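Long-range contacts in aspartate--tRNA(Asp/Asn) ligase (Thermus thermophilus, PDB 1N9W), which attaches L-aspartate, activated with ATP as aspartyl-AMP, to both tRNA(Asp) and tRNA(Asn): residues B[29-34]-B[46-52]; B[60-66]-B[77-83]; B[126-130]-B[244-249]; B[131-137]-B[240-245]. One frame throughout, in Å; residues are numbered along the deposited sequence.

Interaction 1: residues B[29-34]-B[46-52]; sequences GRIQFL and VTGGLKL
Val46 and Phe33 are paired across the antiparallel hairpin of strands 31-38 and 41-47, part of the OB-fold nucleic acid binding domain; they form a non-hydrogen-bonded pair, and Val46 CG2 lies 3.9 Å from Phe33 CE1, the two side chains running side by side in the same direction. On this face Val46 also packs on Glu76 and Phe33 on Gln44, two residues that interact with tRNA. Thr47 is the hydrogen-bonded partner of Gln32: its N reaches Gln32 O in a nearly linear bond (178°), and its O takes the N-H of Gln32 at 2.7 Å. Beyond the pairing, Gly48 brings CA to 3.0 Å from Arg30 O, where a CB would clash, and Gly49 N donates to Gly29 O. At Leu50 the side-chain amide of Gln32 takes up both backbone groups. CG anti to the carbonyl carbon (chi1 -62°) and an extended chain carry the amide past Gly48 to Leu50, where OE1 accepts from Leu50 N and NE2, also bonded to Asp27 OD1, donates to Leu50 O. Cut back to an alanine, this position would probably leave Leu50 N and O without these mates and the 48-52 loop freer to move. Leu52 closes over the Gln32 amide, its CG 3.7 Å from NE2, and its CD2 meets Leu34 CD2 at 3.7 Å.

Interaction 2: residues B[60-66]-B[77-83]; sequences RVRGLVV and VQAKEVE
Arg60 and Arg62 reach across the antiparallel pair of strands 58-67 and 81-84 to Glu81 and Glu83, forming a salt-bridge network on one face of the OB-fold sheet. Arg62 grips Glu81 side-on: NE lies 2.8 Å from Glu81 OE1, on the anti lone pair, while NH2 meets the same oxygen from above the carboxylate plane. That oxygen lies in the guanidinium plane, but the carboxylate is turned nearly perpendicular to it (84°). The bend of Arg62 at chi3 (65°) brings NE round to Glu81, and Lys80 CB sits over one guanidinium face. Arg60, extended from CG to NE, places NH1 3.0 Å from Glu83 OE2, again with steeply inclined planes; its link to Glu81 is long. Between the two strands the backbone makes a classic beta bulge: Arg62 O accepts from both Lys80 N and Glu81 N. Gly63, just past it, comes within 4.2 Å of Ala79, CA to CA, and a CB on it would clash with Gln78 O. The other face is apolar, with Val61 CG1 4.0 Å from Ala79 CB. Strand 15-28 borders strand 58-67, contributing Glu17, a further salt-bridge partner of Arg60 through NE, while Val45 of strand 41-47 packs on Val61 and Ala79.

Interaction 3: residues B[126-130]-B[244-249]; sequences KVQAA and EALNTA
Helices 119-141 and 227-248 of the class II catalytic domain pack here through small side chains, their local axes 8.7 Å apart at an angle of 124°. Ala130 points at the other helix and makes most of the contacts: its CB lies 3.7 Å from Ala245 CA and 4.2 Å from Ala249 CB, and the hydroxyl OG1 of Thr248 approaches it to 3.5 Å. That hydroxyl is turned back onto its own helix, chi1 63° setting OG1 between the backbone N and the carbonyl carbon, where it donates to Glu244 O from above the carbonyl plane. Glu244 O takes the N-H of Thr248 as well, so two donors share this carbonyl in the last turn. One turn earlier on helix 119-141, Val127 splits its methyls, CG2 going to Ala249 CB at 4.1 Å and CG1 to Ala245 CB. Helix 250-255 and Leu402 of helix 394-402 also pack on Val127, while Lys126 and Ala129 touch the second subunit. The arrangement is apolar helix-helix packing beside the dimer interface of a class II synthetase.

Interaction 4: residues B[131-137]-B[240-245]; sequences LVRGFRR and EMLEEA
Gly134 and Met241 approach to 4.2 Å, CA to CA, where helices 119-141 and 227-248 cross, the axes of segments 131-137 and 240-245 passing 7.3 Å apart at 133°. A CB on Gly134 would clash with Met241 CA, so the glycine permits this closeness. Glu244 passes beside it, CB 3.9 Å from Gly134 CA, and its bend at chi2 (54°) carries the carboxylate to two arginines. Arg133 NH1 points almost straight at Glu244 OE2, a weak bond of 3.3 Å in the guanidinium plane, with the two planes nearly perpendicular; the NE of Arg133 pairs with Asp140 of the second subunit. Arg137 NH2 makes weak bonds to both oxygens, the nearer being OE1 at 3.4 Å. With a glutamine in its place, both arginines would probably lose the negative charge that they share across this helix pair. On the other flank Leu131 sends CD2 to 4.0 Å from Ala245 CB, and Met241 lies alongside Phe135, SD at the ring edge 3.9 Å from CD1, a Met-aromatic contact. On the sheet side, Leu217 and Val219 of strand 215-222 and Val196 of strand 192-198 pack on Phe135, Leu217 also touching Met241, while helix 394-402 flanks Leu131 and Met241.

Overall arrangement
The four contacts fall into two domains. Interactions 1 and 2 belong to the OB-fold and touch each other: Val46 of strand 41-47 lies against Val77 and Ala79 with probable backbone hydrogen bonds, so both reach one sheet. Interaction 1 is a surface contact and interaction 2 partly buried; backbone bonds carry each, supplemented by a glutamine amide in the first and a salt-bridge network in the second. Interactions 3 and 4 are buried, share Glu244 and Ala245, and hold the same two helices in the catalytic domain. Side-chain packing dominates there, largely apolar and without cross-helix hydrogen bonds in interaction 3, edged by weak ion pairs in interaction 4. The two pairs lie apart, interactions 1 and 3 with centres about 36 Å from each other and no contact between them.

Interaction 1: residues B[29-34]-B[46-52]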
loop_
_atom_site.group_PDB
_atom_site.type_symbol
_atom_site.label_atom_id
_atom_site.label_comp_id
_atom_site.label_asym_id
_atom_site.label_seq_id
_atom_site.Cartn_x
_atom_site.Cartn_y
_atom_site.Cartn_z
ATOM N N GLY B 29 -24.572 4.819 -41.400
ATOM C CA GLY B 29 -24.305 5.826 -42.409
ATOM C C GLY B 29 -24.389 7.262 -41.917
ATOM O O GLY B 29 -23.482 7.741 -41.229
ATOM N N ARG B 30 -25.477 7.947 -42.275
ATOM C CA ARG B 30 -25.701 9.339 -41.891
ATOM C C ARG B 30 -25.622 9.530 -40.387
ATOM O O ARG B 30 -25.121 10.544 -39.910
ATOM C CB ARG B 30 -27.063 9.833 -42.387
ATOM C CG ARG B 30 -27.156 10.030 -43.891
ATOM C CD ARG B 30 -28.406 10.822 -44.262
ATOM N NE ARG B 30 -28.437 11.145 -45.685
ATOM C CZ ARG B 30 -29.253 12.040 -46.237
ATOM N NH1 ARG B 30 -30.117 12.712 -45.482
ATOM N NH2 ARG B 30 -29.200 12.270 -47.546
ATOM N N ILE B 31 -26.143 8.569 -39.636
ATOM C CA ILE B 31 -26.070 8.645 -38.189
ATOM C C ILE B 31 -25.312 7.401 -37.723
ATOM O O ILE B 31 -25.489 6.307 -38.267
ATOM C CB ILE B 31 -27.466 8.676 -37.519
ATOM C CG1 ILE B 31 -28.217 7.384 -37.817
ATOM C CG2 ILE B 31 -28.268 9.870 -38.019
ATOM C CD1 ILE B 31 -29.260 7.047 -36.767
ATOM N N GLN B 32 -24.450 7.580 -36.732
ATOM C CA GLN B 32 -23.667 6.482 -36.196
ATOM C C GLN B 32 -23.720 6.573 -34.685
ATOM O O GLN B 32 -23.583 7.649 -34.103
ATOM C CB GLN B 32 -22.225 6.565 -36.712
ATOM C CG GLN B 32 -22.148 6.439 -38.231
ATOM C CD GLN B 32 -20.827 6.911 -38.829
ATOM O OE1 GLN B 32 -20.323 7.985 -38.497
ATOM N NE2 GLN B 32 -20.279 6.117 -39.743
ATOM N N PHE B 33 -23.951 5.436 -34.052
ATOM C CA PHE B 33 -24.041 5.381 -32.611
ATOM C C PHE B 33 -22.787 4.727 -32.064
ATOM O O PHE B 33 -22.377 3.659 -32.522
ATOM C CB PHE B 33 -25.285 4.584 -32.197
ATOM C CG PHE B 33 -26.577 5.309 -32.446
ATOM C CD1 PHE B 33 -27.031 6.270 -31.547
ATOM C CD2 PHE B 33 -27.339 5.042 -33.586
ATOM C CE1 PHE B 33 -28.221 6.953 -31.765
ATOM C CE2 PHE B 33 -28.535 5.721 -33.817
ATOM C CZ PHE B 33 -28.981 6.685 -32.901
ATOM N N LEU B 34 -22.163 5.390 -31.098
ATOM C CA LEU B 34 -20.957 4.869 -30.476
ATOM C C LEU B 34 -21.209 4.805 -28.993
ATOM O O LEU B 34 -22.018 5.559 -28.451
ATOM C CB LEU B 34 -19.770 5.795 -30.735
ATOM C CG LEU B 34 -19.478 6.162 -32.187
ATOM C CD1 LEU B 34 -18.352 7.174 -32.211
ATOM C CD2 LEU B 34 -19.117 4.918 -32.986
ATOM N N VAL B 46 -23.256 10.286 -30.398
ATOM C CA VAL B 46 -23.920 10.275 -31.684
ATOM C C VAL B 46 -23.137 11.101 -32.687
ATOM O O VAL B 46 -22.820 12.268 -32.450
ATOM C CB VAL B 46 -25.379 10.829 -31.586
ATOM C CG1 VAL B 46 -26.060 10.731 -32.946
ATOM C CG2 VAL B 46 -26.176 10.044 -30.553
ATOM N N THR B 47 -22.811 10.479 -33.809
ATOM C CA THR B 47 -22.085 11.149 -34.861
ATOM C C THR B 47 -22.665 10.647 -36.191
ATOM O O THR B 47 -23.797 10.154 -36.216
ATOM C CB THR B 47 -20.553 10.847 -34.725
ATOM O OG1 THR B 47 -19.817 11.641 -35.669
ATOM C CG2 THR B 47 -20.256 9.373 -34.950
ATOM N N GLY B 48 -21.915 10.788 -37.288
ATOM C CA GLY B 48 -22.404 10.348 -38.588
ATOM C C GLY B 48 -21.408 10.647 -39.698
ATOM O O GLY B 48 -20.566 11.533 -39.556
ATOM N N GLY B 49 -21.488 9.892 -40.792
ATOM C CA GLY B 49 -20.605 10.094 -41.933
ATOM C C GLY B 49 -19.110 9.910 -41.715
ATOM O O GLY B 49 -18.307 10.320 -42.551
ATOM N N LEU B 50 -18.720 9.283 -40.613
ATOM C CA LEU B 50 -17.303 9.089 -40.350
ATOM C C LEU B 50 -16.843 7.700 -40.748
ATOM O O LEU B 50 -17.652 6.798 -40.935
ATOM C CB LEU B 50 -17.007 9.283 -38.863
ATOM C CG LEU B 50 -17.392 10.599 -38.190
ATOM C CD1 LEU B 50 -16.984 10.539 -36.727
ATOM C CD2 LEU B 50 -16.709 11.773 -38.887
ATOM N N LYS B 51 -15.536 7.536 -40.891
ATOM C CA LYS B 51 -14.971 6.236 -41.192
ATOM C C LYS B 51 -14.623 5.741 -39.793
ATOM O O LYS B 51 -13.567 6.065 -39.251
ATOM C CB LYS B 51 -13.715 6.388 -42.051
ATOM C CG LYS B 51 -13.981 7.093 -43.373
ATOM C CD LYS B 51 -12.748 7.122 -44.249
ATOM C CE LYS B 51 -13.047 7.762 -45.588
ATOM N NZ LYS B 51 -11.882 7.615 -46.502
ATOM N N LEU B 52 -15.536 4.979 -39.204
ATOM C CA LEU B 52 -15.364 4.480 -37.847
ATOM C C LEU B 52 -14.218 3.491 -37.642
ATOM O O LEU B 52 -13.992 2.600 -38.464
ATOM C CB LEU B 52 -16.681 3.855 -37.363
ATOM C CG LEU B 52 -17.877 4.815 -37.267
ATOM C CD1 LEU B 52 -19.141 4.041 -36.906
ATOM C CD2 LEU B 52 -17.585 5.902 -36.219
#

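Interaction 2: residues B[60-66]-B[77-83]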
loop_
_atom_site.group_PDB
_atom_site.type_symbol
_atom_site.label_atom_id
_atom_site.label_comp_id
_atom_site.label_asym_id
_atom_site.label_seq_id
_atom_site.Cartn_x
_atom_site.Cartn_y
_atom_site.Cartn_z
ATOM N N ARG B 60 -11.087 10.537 -28.469
ATOM C CA ARG B 60 -11.325 11.811 -27.834
ATOM C C ARG B 60 -12.594 12.283 -28.538
ATOM O O ARG B 60 -12.683 12.207 -29.766
ATOM C CB ARG B 60 -10.176 12.781 -28.101
ATOM C CG ARG B 60 -10.481 14.198 -27.688
ATOM C CD ARG B 60 -9.242 15.066 -27.734
ATOM N NE ARG B 60 -9.618 16.456 -27.868
ATOM C CZ ARG B 60 -10.049 17.009 -28.998
ATOM N NH1 ARG B 60 -10.144 16.290 -30.107
ATOM N NH2 ARG B 60 -10.421 18.286 -29.012
ATOM N N VAL B 61 -13.584 12.714 -27.763
ATOM C CA VAL B 61 -14.837 13.199 -28.326
ATOM C C VAL B 61 -15.229 14.563 -27.771
ATOM O O VAL B 61 -15.228 14.788 -26.556
ATOM C CB VAL B 61 -16.032 12.244 -28.054
ATOM C CG1 VAL B 61 -17.339 12.915 -28.518
ATOM C CG2 VAL B 61 -15.838 10.901 -28.775
ATOM N N ARG B 62 -15.565 15.471 -28.679
ATOM C CA ARG B 62 -16.006 16.815 -28.303
ATOM C C ARG B 62 -17.454 16.937 -28.766
ATOM O O ARG B 62 -17.761 16.696 -29.933
ATOM C CB ARG B 62 -15.136 17.872 -28.992
ATOM C CG ARG B 62 -15.643 19.302 -28.821
ATOM C CD ARG B 62 -14.650 20.323 -29.381
ATOM N NE ARG B 62 -14.465 20.221 -30.841
ATOM C CZ ARG B 62 -15.227 20.834 -31.744
ATOM N NH1 ARG B 62 -16.239 21.603 -31.357
ATOM N NH2 ARG B 62 -14.967 20.685 -33.032
ATOM N N GLY B 63 -18.346 17.302 -27.854
ATOM C CA GLY B 63 -19.740 17.422 -28.234
ATOM C C GLY B 63 -20.707 17.951 -27.196
ATOM O O GLY B 63 -20.329 18.240 -26.059
ATOM N N LEU B 64 -21.969 18.059 -27.610
ATOM C CA LEU B 64 -23.054 18.579 -26.775
ATOM C C LEU B 64 -23.778 17.513 -25.954
ATOM O O LEU B 64 -24.227 16.499 -26.496
ATOM C CB LEU B 64 -24.073 19.293 -27.675
ATOM C CG LEU B 64 -25.305 19.916 -27.019
ATOM C CD1 LEU B 64 -24.878 21.186 -26.294
ATOM C CD2 LEU B 64 -26.367 20.229 -28.081
ATOM N N VAL B 65 -23.890 17.748 -24.649
ATOM C CA VAL B 65 -24.588 16.827 -23.756
ATOM C C VAL B 65 -26.090 17.053 -23.909
ATOM O O VAL B 65 -26.604 18.145 -23.646
ATOM C CB VAL B 65 -24.176 17.050 -22.273
ATOM C CG1 VAL B 65 -24.880 16.033 -21.354
ATOM C CG2 VAL B 65 -22.652 16.915 -22.136
ATOM N N VAL B 66 -26.786 16.010 -24.347
ATOM C CA VAL B 66 -28.222 16.062 -24.566
ATOM C C VAL B 66 -28.948 14.978 -23.774
ATOM O O VAL B 66 -28.493 13.833 -23.684
ATOM C CB VAL B 66 -28.536 15.908 -26.070
ATOM C CG1 VAL B 66 -30.039 15.873 -26.300
ATOM C CG2 VAL B 66 -27.907 17.064 -26.840
ATOM N N VAL B 77 -24.151 12.248 -25.945
ATOM C CA VAL B 77 -23.293 13.332 -26.395
ATOM C C VAL B 77 -23.346 13.375 -27.913
ATOM O O VAL B 77 -22.988 12.403 -28.579
ATOM C CB VAL B 77 -21.817 13.158 -25.964
ATOM C CG1 VAL B 77 -20.971 14.251 -26.614
ATOM C CG2 VAL B 77 -21.679 13.236 -24.453
ATOM N N GLN B 78 -23.809 14.489 -28.462
ATOM C CA GLN B 78 -23.866 14.637 -29.909
ATOM C C GLN B 78 -22.501 15.201 -30.326
ATOM O O GLN B 78 -22.189 16.364 -30.082
ATOM C CB GLN B 78 -25.050 15.554 -30.288
ATOM C CG GLN B 78 -26.384 14.774 -30.518
ATOM C CD GLN B 78 -27.664 15.559 -30.185
ATOM O OE1 GLN B 78 -27.850 16.690 -30.629
ATOM N NE2 GLN B 78 -28.555 14.945 -29.407
ATOM N N ALA B 79 -21.683 14.346 -30.937
ATOM C CA ALA B 79 -20.330 14.718 -31.344
ATOM C C ALA B 79 -20.188 15.807 -32.399
ATOM O O ALA B 79 -20.842 15.781 -33.442
ATOM C CB ALA B 79 -19.573 13.469 -31.797
ATOM N N LYS B 80 -19.309 16.760 -32.117
ATOM C CA LYS B 80 -19.021 17.838 -33.044
ATOM C C LYS B 80 -17.690 17.418 -33.675
ATOM O O LYS B 80 -17.341 17.816 -34.795
ATOM C CB LYS B 80 -18.832 19.163 -32.291
ATOM C CG LYS B 80 -19.854 19.410 -31.185
ATOM C CD LYS B 80 -21.188 19.915 -31.708
ATOM C CE LYS B 80 -21.095 21.370 -32.139
ATOM N NZ LYS B 80 -22.416 21.874 -32.600
ATOM N N GLU B 81 -16.948 16.592 -32.947
ATOM C CA GLU B 81 -15.650 16.128 -33.417
ATOM C C GLU B 81 -15.271 14.796 -32.774
ATOM O O GLU B 81 -15.514 14.578 -31.591
ATOM C CB GLU B 81 -14.596 17.202 -33.104
ATOM C CG GLU B 81 -13.141 16.767 -33.228
ATOM C CD GLU B 81 -12.165 17.936 -33.031
ATOM O OE1 GLU B 81 -12.484 18.866 -32.257
ATOM O OE2 GLU B 81 -11.074 17.903 -33.633
ATOM N N VAL B 82 -14.698 13.904 -33.569
ATOM C CA VAL B 82 -14.265 12.618 -33.060
ATOM C C VAL B 82 -12.829 12.408 -33.546
ATOM O O VAL B 82 -12.563 12.430 -34.748
ATOM C CB VAL B 82 -15.199 11.467 -33.549
ATOM C CG1 VAL B 82 -14.696 10.128 -33.054
ATOM C CG2 VAL B 82 -16.614 11.701 -33.028
ATOM N N GLU B 83 -11.906 12.257 -32.597
ATOM C CA GLU B 83 -10.489 12.043 -32.904
ATOM C C GLU B 83 -10.080 10.668 -32.372
ATOM O O GLU B 83 -10.330 10.346 -31.211
ATOM C CB GLU B 83 -9.612 13.129 -32.244
ATOM C CG GLU B 83 -8.101 12.918 -32.475
ATOM C CD GLU B 83 -7.190 13.943 -31.779
ATOM O OE1 GLU B 83 -5.959 13.875 -31.987
ATOM O OE2 GLU B 83 -7.682 14.807 -31.030
#

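Interaction 3: residues B[126-130]-B[244-249]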
loop_
_atom_site.group_PDB
_atom_site.type_symbol
_atom_site.label_atom_id
_atom_site.label_comp_id
_atom_site.label_asym_id
_atom_site.label_seq_id
_atom_site.Cartn_x
_atom_site.Cartn_y
_atom_site.Cartn_z
ATOM N N LYS B 126 -11.480 -2.475 -8.443
ATOM C CA LYS B 126 -11.731 -1.104 -8.014
ATOM C C LYS B 126 -12.241 -1.150 -6.569
ATOM O O LYS B 126 -11.857 -0.333 -5.728
ATOM C CB LYS B 126 -12.774 -0.462 -8.933
ATOM C CG LYS B 126 -13.128 0.987 -8.625
ATOM C CD LYS B 126 -11.932 1.904 -8.775
ATOM C CE LYS B 126 -12.331 3.372 -8.642
ATOM N NZ LYS B 126 -11.122 4.259 -8.497
ATOM N N VAL B 127 -13.094 -2.127 -6.285
ATOM C CA VAL B 127 -13.640 -2.284 -4.949
ATOM C C VAL B 127 -12.527 -2.712 -3.995
ATOM O O VAL B 127 -12.441 -2.223 -2.872
ATOM C CB VAL B 127 -14.809 -3.319 -4.961
ATOM C CG1 VAL B 127 -15.252 -3.642 -3.537
ATOM C CG2 VAL B 127 -15.989 -2.743 -5.749
ATOM N N GLN B 128 -11.652 -3.601 -4.458
ATOM C CA GLN B 128 -10.541 -4.062 -3.618
ATOM C C GLN B 128 -9.622 -2.897 -3.226
ATOM O O GLN B 128 -9.150 -2.833 -2.095
ATOM C CB GLN B 128 -9.714 -5.108 -4.347
ATOM C CG GLN B 128 -8.616 -5.710 -3.483
ATOM C CD GLN B 128 -7.812 -6.742 -4.229
ATOM O OE1 GLN B 128 -6.795 -6.429 -4.846
ATOM N NE2 GLN B 128 -8.278 -7.985 -4.198
ATOM N N ALA B 129 -9.366 -1.995 -4.174
ATOM C CA ALA B 129 -8.510 -0.857 -3.905
ATOM C C ALA B 129 -9.165 -0.007 -2.836
ATOM O O ALA B 129 -8.490 0.571 -1.978
ATOM C CB ALA B 129 -8.280 -0.034 -5.174
ATOM N N ALA B 130 -10.489 0.077 -2.871
ATOM C CA ALA B 130 -11.183 0.869 -1.865
ATOM C C ALA B 130 -11.048 0.183 -0.502
ATOM O O ALA B 130 -10.693 0.836 0.477
ATOM C CB ALA B 130 -12.655 1.044 -2.256
ATOM N N GLU B 244 -15.648 2.505 3.196
ATOM C CA GLU B 244 -14.831 3.140 2.168
ATOM C C GLU B 244 -15.286 2.696 0.783
ATOM O O GLU B 244 -15.452 3.518 -0.116
ATOM C CB GLU B 244 -13.361 2.787 2.390
ATOM C CG GLU B 244 -12.355 3.517 1.499
ATOM C CD GLU B 244 -12.491 5.034 1.564
ATOM O OE1 GLU B 244 -12.896 5.557 2.622
ATOM O OE2 GLU B 244 -12.176 5.699 0.557
ATOM N N ALA B 245 -15.500 1.395 0.625
ATOM C CA ALA B 245 -15.934 0.816 -0.644
ATOM C C ALA B 245 -17.292 1.355 -1.024
ATOM O O ALA B 245 -17.550 1.681 -2.181
ATOM C CB ALA B 245 -16.001 -0.703 -0.520
ATOM N N LEU B 246 -18.169 1.438 -0.032
ATOM C CA LEU B 246 -19.517 1.936 -0.260
ATOM C C LEU B 246 -19.485 3.409 -0.697
ATOM O O LEU B 246 -20.235 3.804 -1.582
ATOM C CB LEU B 246 -20.343 1.771 1.020
ATOM C CG LEU B 246 -21.765 1.238 0.894
ATOM C CD1 LEU B 246 -21.791 -0.106 0.170
ATOM C CD2 LEU B 246 -22.335 1.090 2.289
ATOM N N ASN B 247 -18.605 4.206 -0.095
ATOM C CA ASN B 247 -18.523 5.620 -0.441
ATOM C C ASN B 247 -17.703 5.954 -1.684
ATOM O O ASN B 247 -18.052 6.872 -2.420
ATOM C CB ASN B 247 -17.987 6.431 0.740
ATOM C CG ASN B 247 -18.917 6.391 1.946
ATOM O OD1 ASN B 247 -20.125 6.190 1.810
ATOM N ND2 ASN B 247 -18.355 6.599 3.132
ATOM N N THR B 248 -16.622 5.221 -1.926
ATOM C CA THR B 248 -15.792 5.519 -3.084
ATOM C C THR B 248 -15.938 4.554 -4.262
ATOM O O THR B 248 -15.449 4.839 -5.353
ATOM C CB THR B 248 -14.298 5.647 -2.680
ATOM O OG1 THR B 248 -13.819 4.396 -2.171
ATOM C CG2 THR B 248 -14.139 6.726 -1.595
ATOM N N ALA B 249 -16.610 3.425 -4.058
ATOM C CA ALA B 249 -16.808 2.457 -5.143
ATOM C C ALA B 249 -18.263 1.999 -5.224
ATOM O O ALA B 249 -18.555 0.843 -5.559
ATOM C CB ALA B 249 -15.884 1.251 -4.954
#

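Interaction 4: residues B[131-137]-B[240-245]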
loop_
_atom_site.group_PDB
_atom_site.type_symbol
_atom_site.label_atom_id
_atom_site.label_comp_id
_atom_site.label_asym_id
_atom_site.label_seq_id
_atom_site.Cartn_x
_atom_site.Cartn_y
_atom_site.Cartn_z
ATOM N N LEU B 131 -11.286 -1.129 -0.438
ATOM C CA LEU B 131 -11.162 -1.864 0.839
ATOM C C LEU B 131 -9.783 -1.690 1.479
ATOM O O LEU B 131 -9.667 -1.512 2.691
ATOM C CB LEU B 131 -11.414 -3.360 0.621
ATOM C CG LEU B 131 -12.816 -3.763 0.146
ATOM C CD1 LEU B 131 -12.793 -5.190 -0.360
ATOM C CD2 LEU B 131 -13.824 -3.595 1.283
ATOM N N VAL B 132 -8.738 -1.756 0.664
ATOM C CA VAL B 132 -7.383 -1.608 1.177
ATOM C C VAL B 132 -7.138 -0.178 1.669
ATOM O O VAL B 132 -6.434 0.034 2.665
ATOM C CB VAL B 132 -6.359 -1.994 0.085
ATOM C CG1 VAL B 132 -4.945 -1.715 0.556
ATOM C CG2 VAL B 132 -6.518 -3.470 -0.262
ATOM N N ARG B 133 -7.717 0.803 0.977
ATOM C CA ARG B 133 -7.563 2.200 1.378
ATOM C C ARG B 133 -8.193 2.364 2.768
ATOM O O ARG B 133 -7.616 3.007 3.652
ATOM C CB ARG B 133 -8.255 3.133 0.362
ATOM C CG ARG B 133 -8.141 4.638 0.659
ATOM C CD ARG B 133 -9.033 5.443 -0.302
ATOM N NE ARG B 133 -8.697 5.127 -1.684
ATOM C CZ ARG B 133 -9.576 4.856 -2.642
ATOM N NH1 ARG B 133 -10.880 4.866 -2.389
ATOM N NH2 ARG B 133 -9.142 4.536 -3.856
ATOM N N GLY B 134 -9.367 1.761 2.958
ATOM C CA GLY B 134 -10.051 1.832 4.243
ATOM C C GLY B 134 -9.229 1.155 5.318
ATOM O O GLY B 134 -9.169 1.609 6.462
ATOM N N PHE B 135 -8.592 0.059 4.930
ATOM C CA PHE B 135 -7.747 -0.728 5.819
ATOM C C PHE B 135 -6.643 0.147 6.405
ATOM O O PHE B 135 -6.485 0.229 7.622
ATOM C CB PHE B 135 -7.134 -1.874 5.019
ATOM C CG PHE B 135 -6.204 -2.748 5.801
ATOM C CD1 PHE B 135 -6.704 -3.722 6.665
ATOM C CD2 PHE B 135 -4.824 -2.613 5.665
ATOM C CE1 PHE B 135 -5.842 -4.549 7.374
ATOM C CE2 PHE B 135 -3.953 -3.434 6.371
ATOM C CZ PHE B 135 -4.458 -4.407 7.230
ATOM N N ARG B 136 -5.885 0.804 5.525
ATOM C CA ARG B 136 -4.786 1.668 5.945
ATOM C C ARG B 136 -5.233 2.918 6.717
ATOM O O ARG B 136 -4.546 3.355 7.643
ATOM C CB ARG B 136 -3.949 2.098 4.731
ATOM C CG ARG B 136 -3.344 0.955 3.919
ATOM C CD ARG B 136 -2.051 1.416 3.228
ATOM N NE ARG B 136 -1.545 0.481 2.215
ATOM C CZ ARG B 136 -2.005 0.399 0.970
ATOM N NH1 ARG B 136 -2.986 1.203 0.570
ATOM N NH2 ARG B 136 -1.484 -0.488 0.124
ATOM N N ARG B 137 -6.369 3.492 6.330
ATOM C CA ARG B 137 -6.881 4.687 6.991
ATOM C C ARG B 137 -7.243 4.377 8.441
ATOM O O ARG B 137 -6.757 5.040 9.356
ATOM C CB ARG B 137 -8.125 5.223 6.264
ATOM C CG ARG B 137 -8.470 6.684 6.588
ATOM C CD ARG B 137 -9.924 7.063 6.269
ATOM N NE ARG B 137 -10.296 7.027 4.850
ATOM C CZ ARG B 137 -9.747 7.772 3.889
ATOM N NH1 ARG B 137 -8.776 8.626 4.179
ATOM N NH2 ARG B 137 -10.189 7.688 2.640
ATOM N N GLU B 240 -14.879 -0.100 8.694
ATOM C CA GLU B 240 -14.285 1.018 7.970
ATOM C C GLU B 240 -14.061 0.630 6.504
ATOM O O GLU B 240 -14.461 1.355 5.596
ATOM C CB GLU B 240 -12.954 1.397 8.620
ATOM C CG GLU B 240 -12.202 2.531 7.932
ATOM C CD GLU B 240 -12.269 3.824 8.708
ATOM O OE1 GLU B 240 -12.486 3.764 9.941
ATOM O OE2 GLU B 240 -12.087 4.907 8.096
ATOM N N MET B 241 -13.425 -0.519 6.290
ATOM C CA MET B 241 -13.131 -1.006 4.946
ATOM C C MET B 241 -14.387 -1.010 4.057
ATOM O O MET B 241 -14.377 -0.452 2.956
ATOM C CB MET B 241 -12.490 -2.397 5.037
ATOM C CG MET B 241 -11.088 -2.382 5.652
ATOM S SD MET B 241 -10.527 -4.034 6.174
ATOM C CE MET B 241 -10.184 -4.687 4.630
ATOM N N LEU B 242 -15.466 -1.619 4.545
ATOM C CA LEU B 242 -16.729 -1.681 3.813
ATOM C C LEU B 242 -17.321 -0.298 3.557
ATOM O O LEU B 242 -17.908 -0.043 2.502
ATOM C CB LEU B 242 -17.734 -2.534 4.593
ATOM C CG LEU B 242 -17.650 -4.051 4.349
ATOM C CD1 LEU B 242 -16.214 -4.538 4.490
ATOM C CD2 LEU B 242 -18.559 -4.769 5.339
ATOM N N GLU B 243 -17.158 0.591 4.528
ATOM C CA GLU B 243 -17.670 1.956 4.423
ATOM C C GLU B 243 -16.963 2.700 3.285
ATOM O O GLU B 243 -17.589 3.435 2.526
ATOM C CB GLU B 243 -17.430 2.688 5.741
ATOM C CG GLU B 243 -18.249 3.948 5.906
ATOM C CD GLU B 243 -19.716 3.639 6.080
ATOM O OE1 GLU B 243 -20.036 2.710 6.862
ATOM O OE2 GLU B 243 -20.557 4.320 5.450
ATOM N N GLU B 244 -15.648 2.505 3.196
ATOM C CA GLU B 244 -14.831 3.140 2.168
ATOM C C GLU B 244 -15.286 2.696 0.783
ATOM O O GLU B 244 -15.452 3.518 -0.116
ATOM C CB GLU B 244 -13.361 2.787 2.390
ATOM C CG GLU B 244 -12.355 3.517 1.499
ATOM C CD GLU B 244 -12.491 5.034 1.564
ATOM O OE1 GLU B 244 -12.896 5.557 2.622
ATOM O OE2 GLU B 244 -12.176 5.699 0.557
ATOM N N ALA B 245 -15.500 1.395 0.625
ATOM C CA ALA B 245 -15.934 0.816 -0.644
ATOM C C ALA B 245 -17.292 1.355 -1.024
ATOM O O ALA B 245 -17.550 1.681 -2.181
ATOM C CB ALA B 245 -16.001 -0.703 -0.520
#